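Local coordinates for hypothetical protein (Bacteroides ovatus, PDB 4EPS) that is probably a component of the fimbrium tip, at the end of the surface filaments that mediate cell adhesion and biofilm formation, at residues 371-376 against 473-478; 117-122 against 221-226. All coordinates share one frame; numbering follows the deposited sequence.

Overall arrangement
Contact 1 and contact 2 lie on opposite sides of the chain's centre, with their own centres 58 Å apart and their nearest atoms about 41 Å apart. Each sets a loop against the end of a strand, but they share no element: contact 1 uses strand 469-474 of a three-stranded antiparallel sheet, contact 2 strand 217-222 within the Fimbrillin-like region. Contact 1 is partly buried and largely polar, combining a backbone bridge, the hydroxyl of Thr371 accepting from its own loop, and an arginine stacked on a tyrosine. Contact 2 is a surface contact without a direct hydrogen bond between its segments; one leucine makes the largest share of the packing and two waters carry the polar links.

Contact 1: 371-376 against 473-478; sequences TGYYDA and TERNNK. With SO4 (sulfate ion), chain G.
Tyr373 and Arg475 meet as a flat cation-pi stack: the guanidinium lies on the phenol ring with the planes 4° apart, and Arg475 CZ sits 3.5 Å from the centroid of the Tyr373 ring. CB of Arg475 points away from the loop 371-376, and the bend at chi2, which places CD, helps the chain return so that the guanidinium comes over the ring; the two side chains then run alongside each other in one direction. The guanidinium rim is held by polar bonds. Arg475 NH1 donates to Tyr374 OH, 3.1 Å away and in the guanidinium plane. Arg475 NE points almost straight at O4 of a sulfate ion (2.7 Å), and Arg475 NH2 reaches its O3 (2.8 Å); Thr494 OG1 is also hydrogen-bonded to the sulfate. An alanine in place of Tyr373 would remove the ring and probably leave the Arg475 guanidinium without support on that face, freer to tilt.

The backbones join through a single bridge, Thr371 with Glu474. Gly372 N donates to Glu474 O at 2.8 Å, nearly straight at 169°, and Thr371 CA makes a CH···O contact with the same oxygen. With no side chain at Gly372, Thr473 CG2 packs 3.4 Å from Gly372 CA.

OG1 of the buried Thr371 accepts from the backbone N of Tyr373 and of Tyr374, and a water links it to Glu474 OE1. The Glu474 carboxylate also pairs with Lys498 and takes the backbone N-H groups of Ile354 and His355 at the start of helix 354-359.

An ST turn and ST motif at Thr371 thus shape a loop that a beta bridge docks on edge strand 469-474, with Arg475, stacked on Tyr373, holding a sulfate probably from the crystallisation liquor.

Contact 2: 117-122 against 221-226; sequences WELTTE and LRKPSS
Leu119 lays its CD2 methyl over the backbone of residues 221-223, where strand 217-222 ends and a type II beta turn, Lys223 to Ser226, begins. Both segments belong to the Fimbrillin-like region, of the transthyretin clan. The tight part is this one methyl: Leu119 CD2 lies 3.5 Å from Arg222 C and 3.6 Å from Leu221 O. With CG of Leu119 anti to the backbone N (chi1 -155°), the branch is directed at the strand end, and the Leu119 side chain crosses that of Leu221 at about a right angle, CD2 4.1 Å from Leu221 CB. Met159 of strand 148-174 also touches Leu119, while Leu221 packs on Leu161, tying the contact to the neighbouring strand. The Trp117 indole packs on Met159 too and gives its N-H to Gln132 O.

Toward solvent the fit is looser and wetter. Lys223 extends beyond CG until its CE comes 3.3 Å from Trp117 O, and its NZ donates to a water that in turn donates to Leu119 O. At the other end, Thr121 CG2 only brushes Arg222 NH1, obliquely to the guanidinium and 3.7 Å away. No direct hydrogen bond joins the segments, and water does that work: a second molecule accepts from Arg222 NH1 at 2.9 Å, donates to Leu221 O at 2.8 Å, and reaches Thr120 O by a weak bond. Within the turn, Lys223 O accepts from the backbone N of Ser226. Ser226 OG grips it as well, 2.7 Å from Lys223 O.

Contact 1: 371-376 against 473-478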
loop_
_atom_site.group_PDB
_atom_site.type_symbol
_atom_site.label_atom_id
_atom_site.label_comp_id
_atom_site.label_asym_id
_atom_site.label_seq_id
_atom_site.Cartn_x
_atom_site.Cartn_y
_atom_site.Cartn_z
ATOM N N THR A 371 17.104 -34.715 12.249
ATOM C CA THR A 371 16.327 -35.341 13.322
ATOM C C THR A 371 15.419 -34.352 14.067
ATOM O O THR A 371 15.783 -33.203 14.297
ATOM C CB THR A 371 17.250 -36.081 14.320
ATOM O OG1 THR A 371 16.470 -37.016 15.062
ATOM C CG2 THR A 371 18.039 -35.143 15.259
ATOM N N GLY A 372 14.241 -34.816 14.436
ATOM C CA GLY A 372 13.390 -34.048 15.325
ATOM C C GLY A 372 13.600 -34.543 16.747
ATOM O O GLY A 372 13.253 -33.861 17.712
ATOM N N TYR A 373 14.197 -35.740 16.887
ATOM C CA TYR A 373 14.220 -36.441 18.170
ATOM C C TYR A 373 15.555 -36.478 18.922
ATOM O O TYR A 373 15.530 -36.453 20.160
ATOM C CB TYR A 373 13.728 -37.888 17.943
ATOM C CG TYR A 373 13.260 -38.597 19.202
ATOM C CD1 TYR A 373 11.934 -38.513 19.626
ATOM C CD2 TYR A 373 14.140 -39.358 19.963
ATOM C CE1 TYR A 373 11.499 -39.178 20.775
ATOM C CE2 TYR A 373 13.719 -40.011 21.122
ATOM C CZ TYR A 373 12.400 -39.913 21.526
ATOM O OH TYR A 373 12.004 -40.572 22.669
ATOM N N TYR A 374 16.688 -36.607 18.221
ATOM C CA TYR A 374 17.991 -36.757 18.861
ATOM C C TYR A 374 18.876 -35.534 18.690
ATOM O O TYR A 374 20.095 -35.680 18.696
ATOM C CB TYR A 374 18.713 -37.982 18.261
ATOM C CG TYR A 374 17.946 -39.270 18.421
ATOM C CD1 TYR A 374 17.951 -39.962 19.635
ATOM C CD2 TYR A 374 17.230 -39.817 17.359
ATOM C CE1 TYR A 374 17.236 -41.149 19.792
ATOM C CE2 TYR A 374 16.517 -41.006 17.503
ATOM C CZ TYR A 374 16.535 -41.675 18.717
ATOM O OH TYR A 374 15.848 -42.854 18.862
ATOM N N ASP A 375 18.293 -34.335 18.543
ATOM C CA ASP A 375 19.102 -33.136 18.314
ATOM C C ASP A 375 19.950 -32.822 19.567
ATOM O O ASP A 375 19.449 -32.898 20.677
ATOM C CB ASP A 375 18.227 -31.947 17.923
ATOM C CG ASP A 375 19.035 -30.766 17.427
ATOM O OD1 ASP A 375 19.424 -29.922 18.264
ATOM O OD2 ASP A 375 19.280 -30.688 16.205
ATOM N N ALA A 376 21.226 -32.476 19.363
ATOM C CA ALA A 376 22.167 -32.175 20.443
ATOM C C ALA A 376 21.844 -30.850 21.151
ATOM O O ALA A 376 22.166 -30.716 22.322
ATOM C CB ALA A 376 23.581 -32.129 19.884
ATOM N N THR A 473 11.404 -34.146 8.600
ATOM C CA THR A 473 11.972 -34.283 9.949
ATOM C C THR A 473 12.041 -35.780 10.311
ATOM O O THR A 473 11.020 -36.470 10.319
ATOM C CB THR A 473 11.128 -33.455 10.944
ATOM O OG1 THR A 473 11.027 -32.113 10.430
ATOM C CG2 THR A 473 11.741 -33.446 12.364
ATOM N N GLU A 474 13.250 -36.270 10.606
ATOM C CA GLU A 474 13.456 -37.682 10.877
ATOM C C GLU A 474 13.206 -38.032 12.341
ATOM O O GLU A 474 13.597 -37.271 13.237
ATOM C CB GLU A 474 14.894 -38.068 10.481
ATOM C CG GLU A 474 15.133 -39.571 10.487
ATOM C CD GLU A 474 16.553 -39.977 10.159
ATOM O OE1 GLU A 474 17.479 -39.478 10.841
ATOM O OE2 GLU A 474 16.737 -40.845 9.272
ATOM N N ARG A 475 12.560 -39.199 12.582
ATOM C CA ARG A 475 12.349 -39.712 13.941
ATOM C C ARG A 475 13.500 -40.648 14.297
ATOM O O ARG A 475 14.092 -40.506 15.367
ATOM C CB ARG A 475 10.987 -40.425 14.093
ATOM C CG ARG A 475 10.824 -41.271 15.394
ATOM C CD ARG A 475 11.027 -40.462 16.680
ATOM N NE ARG A 475 10.852 -41.298 17.874
ATOM C CZ ARG A 475 11.808 -42.025 18.429
ATOM N NH1 ARG A 475 13.031 -42.031 17.912
ATOM N NH2 ARG A 475 11.544 -42.779 19.495
ATOM N N ASN A 476 13.796 -41.630 13.424
ATOM C CA ASN A 476 14.873 -42.625 13.628
ATOM C C ASN A 476 15.198 -43.242 12.258
ATOM O O ASN A 476 14.735 -42.720 11.231
ATOM C CB ASN A 476 14.485 -43.700 14.709
ATOM C CG ASN A 476 13.264 -44.547 14.426
ATOM O OD1 ASN A 476 12.779 -44.643 13.295
ATOM N ND2 ASN A 476 12.737 -45.209 15.452
ATOM N N ASN A 477 15.956 -44.340 12.227
ATOM C CA ASN A 477 16.353 -44.973 10.957
ATOM C C ASN A 477 15.150 -45.503 10.150
ATOM O O ASN A 477 15.223 -45.567 8.928
ATOM C CB ASN A 477 17.364 -46.105 11.229
ATOM C CG ASN A 477 16.846 -47.227 12.102
ATOM O OD1 ASN A 477 16.129 -47.013 13.077
ATOM N ND2 ASN A 477 17.194 -48.454 11.763
ATOM N N LYS A 478 14.035 -45.810 10.818
ATOM C CA LYS A 478 12.862 -46.381 10.148
ATOM C C LYS A 478 11.719 -45.406 9.907
ATOM O O LYS A 478 10.864 -45.696 9.056
ATOM C CB LYS A 478 12.291 -47.548 10.985
ATOM C CG LYS A 478 13.284 -48.648 11.328
ATOM C CD LYS A 478 12.770 -49.373 12.574
ATOM C CE LYS A 478 13.668 -50.479 13.065
ATOM N NZ LYS A 478 13.162 -51.068 14.337
HETATM S S SO4 G . 8.140 -41.894 20.546
HETATM O O1 SO4 G . 6.842 -42.580 20.519
HETATM O O2 SO4 G . 8.029 -40.695 21.387
HETATM O O3 SO4 G . 9.189 -42.766 21.039
HETATM O O4 SO4 G . 8.528 -41.492 19.200
HETATM O O HOH W 1 16.770 -39.321 13.653
#

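Contact 2: 117-122 against 221-226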
loop_
_atom_site.group_PDB
_atom_site.type_symbol
_atom_site.label_atom_id
_atom_site.label_comp_id
_atom_site.label_asym_id
_atom_site.label_seq_id
_atom_site.Cartn_x
_atom_site.Cartn_y
_atom_site.Cartn_z
ATOM N N TRP A 117 34.908 -13.081 -40.642
ATOM C CA TRP A 117 34.556 -13.450 -39.268
ATOM C C TRP A 117 33.246 -14.228 -39.247
ATOM O O TRP A 117 32.211 -13.712 -39.669
ATOM C CB TRP A 117 34.497 -12.201 -38.367
ATOM C CG TRP A 117 34.513 -12.512 -36.896
ATOM C CD1 TRP A 117 33.467 -12.417 -36.027
ATOM C CD2 TRP A 117 35.655 -12.901 -36.113
ATOM N NE1 TRP A 117 33.876 -12.751 -34.753
ATOM C CE2 TRP A 117 35.215 -13.052 -34.776
ATOM C CE3 TRP A 117 37.014 -13.142 -36.415
ATOM C CZ2 TRP A 117 36.080 -13.424 -33.739
ATOM C CZ3 TRP A 117 37.870 -13.529 -35.388
ATOM C CH2 TRP A 117 37.401 -13.663 -34.069
ATOM N N GLU A 118 33.309 -15.479 -38.782
ATOM C CA GLU A 118 32.150 -16.370 -38.729
ATOM C C GLU A 118 31.495 -16.281 -37.359
ATOM O O GLU A 118 32.084 -16.691 -36.354
ATOM C CB GLU A 118 32.538 -17.821 -39.069
ATOM C CG GLU A 118 33.162 -17.982 -40.449
ATOM C CD GLU A 118 33.639 -19.383 -40.785
ATOM O OE1 GLU A 118 34.420 -19.959 -39.992
ATOM O OE2 GLU A 118 33.251 -19.893 -41.860
ATOM N N LEU A 119 30.317 -15.723 -37.319
ATOM C CA LEU A 119 29.558 -15.542 -36.099
ATOM C C LEU A 119 28.458 -16.573 -36.028
ATOM O O LEU A 119 27.760 -16.801 -37.018
ATOM C CB LEU A 119 28.996 -14.121 -36.176
ATOM C CG LEU A 119 28.646 -13.394 -34.935
ATOM C CD1 LEU A 119 29.888 -13.141 -34.066
ATOM C CD2 LEU A 119 28.015 -12.100 -35.311
ATOM N N THR A 120 28.326 -17.241 -34.881
ATOM C CA THR A 120 27.258 -18.223 -34.677
ATOM C C THR A 120 26.238 -17.654 -33.687
ATOM O O THR A 120 26.507 -16.654 -33.018
ATOM C CB THR A 120 27.806 -19.570 -34.187
ATOM O OG1 THR A 120 28.072 -19.469 -32.790
ATOM C CG2 THR A 120 29.039 -20.051 -34.989
ATOM N N THR A 121 25.098 -18.324 -33.563
ATOM C CA THR A 121 24.053 -17.875 -32.654
ATOM C C THR A 121 24.167 -18.593 -31.292
ATOM O O THR A 121 23.241 -18.491 -30.481
ATOM C CB THR A 121 22.687 -18.065 -33.312
ATOM O OG1 THR A 121 22.552 -19.425 -33.721
ATOM C CG2 THR A 121 22.457 -17.116 -34.511
ATOM N N GLU A 122 25.303 -19.279 -31.029
ATOM C CA GLU A 122 25.555 -19.965 -29.746
ATOM C C GLU A 122 26.461 -19.061 -28.896
ATOM O O GLU A 122 27.684 -19.039 -29.075
ATOM C CB GLU A 122 26.159 -21.365 -29.991
ATOM C CG GLU A 122 25.127 -22.384 -30.464
ATOM C CD GLU A 122 23.957 -22.601 -29.515
ATOM O OE1 GLU A 122 24.193 -22.834 -28.304
ATOM O OE2 GLU A 122 22.798 -22.494 -29.976
ATOM N N LEU A 221 25.432 -10.975 -30.419
ATOM C CA LEU A 221 26.221 -10.368 -31.492
ATOM C C LEU A 221 25.665 -10.796 -32.849
ATOM O O LEU A 221 25.294 -11.967 -33.018
ATOM C CB LEU A 221 27.704 -10.770 -31.399
ATOM C CG LEU A 221 28.433 -10.300 -30.140
ATOM C CD1 LEU A 221 29.668 -11.166 -29.907
ATOM C CD2 LEU A 221 28.788 -8.814 -30.221
ATOM N N ARG A 222 25.585 -9.837 -33.804
ATOM C CA ARG A 222 25.084 -10.055 -35.169
ATOM C C ARG A 222 26.011 -9.396 -36.169
ATOM O O ARG A 222 26.706 -8.434 -35.833
ATOM C CB ARG A 222 23.652 -9.479 -35.342
ATOM C CG ARG A 222 22.565 -10.079 -34.385
ATOM C CD ARG A 222 22.220 -11.522 -34.698
ATOM N NE ARG A 222 21.647 -11.687 -36.041
ATOM C CZ ARG A 222 21.673 -12.815 -36.745
ATOM N NH1 ARG A 222 22.285 -13.895 -36.264
ATOM N NH2 ARG A 222 21.111 -12.865 -37.948
ATOM N N LYS A 223 26.060 -9.926 -37.387
ATOM C CA LYS A 223 26.895 -9.307 -38.420
ATOM C C LYS A 223 26.312 -7.953 -38.806
ATOM O O LYS A 223 25.090 -7.825 -38.909
ATOM C CB LYS A 223 27.009 -10.208 -39.644
ATOM C CG LYS A 223 28.011 -11.337 -39.469
ATOM C CD LYS A 223 27.991 -12.248 -40.681
ATOM C CE LYS A 223 29.033 -13.330 -40.582
ATOM N NZ LYS A 223 28.914 -14.324 -41.686
ATOM N N PRO A 224 27.143 -6.912 -38.980
ATOM C CA PRO A 224 26.594 -5.611 -39.418
ATOM C C PRO A 224 25.836 -5.754 -40.741
ATOM O O PRO A 224 26.194 -6.598 -41.577
ATOM C CB PRO A 224 27.847 -4.743 -39.591
ATOM C CG PRO A 224 28.856 -5.382 -38.678
ATOM C CD PRO A 224 28.616 -6.851 -38.843
ATOM N N SER A 225 24.744 -4.983 -40.891
ATOM C CA SER A 225 23.877 -4.981 -42.091
ATOM C C SER A 225 23.049 -6.275 -42.248
ATOM O O SER A 225 22.356 -6.403 -43.254
ATOM C CB SER A 225 24.680 -4.713 -43.370
ATOM O OG SER A 225 25.263 -3.422 -43.310
ATOM N N SER A 226 23.035 -7.195 -41.240
ATOM C CA SER A 226 22.178 -8.391 -41.323
ATOM C C SER A 226 20.736 -7.921 -41.146
ATOM O O SER A 226 20.515 -6.822 -40.615
ATOM C CB SER A 226 22.576 -9.448 -40.293
ATOM O OG SER A 226 22.642 -8.874 -39.001
HETATM O O HOH W 2 28.584 -16.422 -39.843
HETATM O O HOH W 3 24.445 -14.242 -34.319
#